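Long-range contact in bromo domain containing protein (PDB 5U9N), which probably recognises acetylated lysines through its bromodomains, the second of which binds the inhibitor bromosporine: residues Ile60-Leu64 / Glu98-Val103. Numbering follows the deposited sequence.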
loop_
_atom_site.group_PDB
_atom_site.type_symbol
_atom_site.label_atom_id
_atom_site.label_comp_id
_atom_site.label_asym_id
_atom_site.label_seq_id
_atom_site.Cartn_x
_atom_site.Cartn_y
_atom_site.Cartn_z
ATOM N N ILE A 60 -2.921 4.797 4.736
ATOM C CA ILE A 60 -1.706 5.540 4.374
ATOM C C ILE A 60 -2.083 6.980 4.000
ATOM O O ILE A 60 -1.416 7.917 4.449
ATOM C CB ILE A 60 -0.932 4.843 3.222
ATOM C CG1 ILE A 60 -0.349 3.512 3.694
ATOM C CG2 ILE A 60 0.181 5.751 2.704
ATOM C CD1 ILE A 60 0.301 2.657 2.546
ATOM N N GLU A 61 -3.118 7.149 3.129
ATOM C CA GLU A 61 -3.614 8.480 2.716
ATOM C C GLU A 61 -3.946 9.347 3.923
ATOM O O GLU A 61 -3.565 10.507 3.957
ATOM C CB GLU A 61 -4.871 8.360 1.825
ATOM C CG GLU A 61 -5.423 9.725 1.392
ATOM C CD GLU A 61 -6.488 9.703 0.312
ATOM O OE1 GLU A 61 -6.672 10.747 -0.355
ATOM O OE2 GLU A 61 -7.128 8.644 0.121
ATOM N N LYS A 62 -4.681 8.796 4.895
ATOM C CA LYS A 62 -5.030 9.528 6.114
ATOM C C LYS A 62 -3.775 9.849 6.967
ATOM O O LYS A 62 -3.740 10.895 7.606
ATOM C CB LYS A 62 -6.052 8.736 6.949
ATOM C CG LYS A 62 -7.464 8.767 6.357
ATOM C CD LYS A 62 -8.444 7.915 7.174
ATOM C CE LYS A 62 -9.861 8.006 6.656
ATOM N N ARG A 63 -2.748 8.963 6.966
ATOM C CA ARG A 63 -1.490 9.235 7.681
ATOM C C ARG A 63 -0.666 10.370 6.993
ATOM O O ARG A 63 0.070 11.083 7.680
ATOM C CB ARG A 63 -0.630 7.977 7.786
ATOM C CG ARG A 63 -1.100 6.961 8.812
ATOM C CD ARG A 63 0.054 6.097 9.275
ATOM N NE ARG A 63 -0.391 4.801 9.776
ATOM C CZ ARG A 63 0.404 3.902 10.353
ATOM N NH1 ARG A 63 -0.087 2.740 10.768
ATOM N NH2 ARG A 63 1.700 4.162 10.526
ATOM N N LEU A 64 -0.762 10.509 5.642
ATOM C CA LEU A 64 -0.055 11.588 4.917
ATOM C C LEU A 64 -0.679 12.949 5.188
ATOM O O LEU A 64 0.021 13.952 5.144
ATOM C CB LEU A 64 -0.092 11.353 3.392
ATOM C CG LEU A 64 0.859 10.355 2.806
ATOM C CD1 LEU A 64 0.448 10.021 1.385
ATOM C CD2 LEU A 64 2.287 10.881 2.821
ATOM N N GLU A 98 9.400 5.984 5.316
ATOM C CA GLU A 98 8.282 5.326 5.995
ATOM C C GLU A 98 7.117 5.079 4.996
ATOM O O GLU A 98 6.470 4.040 5.065
ATOM C CB GLU A 98 7.789 6.149 7.212
ATOM C CG GLU A 98 6.503 5.583 7.806
ATOM C CD GLU A 98 6.241 5.898 9.260
ATOM O OE1 GLU A 98 5.629 5.045 9.944
ATOM O OE2 GLU A 98 6.596 7.014 9.705
ATOM N N PHE A 99 6.841 6.038 4.091
ATOM C CA PHE A 99 5.793 5.841 3.099
ATOM C C PHE A 99 6.119 4.614 2.252
ATOM O O PHE A 99 5.233 3.777 2.017
ATOM C CB PHE A 99 5.636 7.083 2.191
ATOM C CG PHE A 99 4.603 6.914 1.106
ATOM C CD1 PHE A 99 3.262 7.116 1.367
ATOM C CD2 PHE A 99 4.965 6.478 -0.151
ATOM C CE1 PHE A 99 2.305 6.912 0.374
ATOM C CE2 PHE A 99 4.011 6.335 -1.155
ATOM C CZ PHE A 99 2.688 6.522 -0.874
ATOM N N GLU A 100 7.386 4.499 1.791
ATOM C CA GLU A 100 7.811 3.341 0.994
ATOM C C GLU A 100 7.561 2.029 1.763
ATOM O O GLU A 100 7.017 1.073 1.210
ATOM C CB GLU A 100 9.284 3.456 0.624
ATOM C CG GLU A 100 9.737 2.406 -0.375
ATOM C CD GLU A 100 11.229 2.357 -0.625
ATOM O OE1 GLU A 100 11.901 3.397 -0.440
ATOM O OE2 GLU A 100 11.719 1.285 -1.049
ATOM N N ARG A 101 7.979 1.982 3.021
ATOM C CA ARG A 101 7.761 0.812 3.872
ATOM C C ARG A 101 6.269 0.412 3.947
ATOM O O ARG A 101 5.934 -0.764 3.808
ATOM C CB ARG A 101 8.264 1.093 5.278
ATOM C CG ARG A 101 8.235 -0.133 6.171
ATOM C CD ARG A 101 8.826 0.133 7.537
ATOM N NE ARG A 101 7.878 0.805 8.411
ATOM C CZ ARG A 101 6.808 0.223 8.961
ATOM N NH1 ARG A 101 6.007 0.915 9.761
ATOM N NH2 ARG A 101 6.527 -1.054 8.703
ATOM N N LEU A 102 5.394 1.387 4.201
ATOM C CA LEU A 102 3.982 1.127 4.419
ATOM C C LEU A 102 3.312 0.622 3.145
ATOM O O LEU A 102 2.535 -0.323 3.199
ATOM C CB LEU A 102 3.274 2.396 4.941
ATOM C CG LEU A 102 3.560 2.784 6.427
ATOM C CD1 LEU A 102 2.820 4.105 6.800
ATOM C CD2 LEU A 102 3.141 1.665 7.401
ATOM N N VAL A 103 3.622 1.221 2.005
ATOM C CA VAL A 103 3.043 0.765 0.736
ATOM C C VAL A 103 3.507 -0.671 0.433
ATOM O O VAL A 103 2.681 -1.506 0.078
ATOM C CB VAL A 103 3.376 1.718 -0.429
ATOM C CG1 VAL A 103 3.019 1.081 -1.765
ATOM C CG2 VAL A 103 2.647 3.054 -0.257
HETATM O O HOH W 1 3.212 6.391 10.254
#
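Ile60 and Leu102 mark the closest approach of CA atoms, 7.2 Å, where two helical segments run nearly antiparallel (165° between their directions) and their axes come no nearer than 11.4 Å. That spacing is wide enough for side chains to fill the interface, and Ile60 divides its two branches between partners. Its CG2, anti to the backbone N, comes obliquely onto the Phe99 ring, 3.4 Å from Phe99 CE1. Its CG1 branch, anti to the carbonyl carbon (chi1 -68°), carries CD1 onward to the opposing helix, where Ile60 CD1 lies 3.7 Å from Val103 CG2 and also touches Leu102 CB. Leu64, one turn along, adds a second oblique methyl contact, its CD1 3.8 Å from Phe99 CE1. The same ring has Val103 CG2 over one face, offset toward the rim, so the ring is packed both from its own helix and from across the interface.

Beside this apolar patch the link is polar and indirect. Arg63 NH2 and Glu98 OE1 are 4.1 Å apart, beyond a salt bridge, and the guanidinium and carboxylate planes stand 84° apart. A water bridges them instead: it accepts from Arg63 NH2 at 2.7 Å, in the guanidinium plane, and donates a weak bond to Glu98 OE1. Leu102 CD2 lies over one face of the guanidinium.

Cys13 of helix 9-20 touches both Leu64 and Phe99, while Phe134 of helix 122-139 packs on Phe99 and Val103, continuing the apolar core. With the side chain of Ile60 about 12 Å from bromosporine, this is structural packing away from the ligand pocket: it joins helices 57-65 and 96-113, second and third of the left-handed four-helix bundle of the bromodomain fold, which helices 9-20 and 122-139 complete.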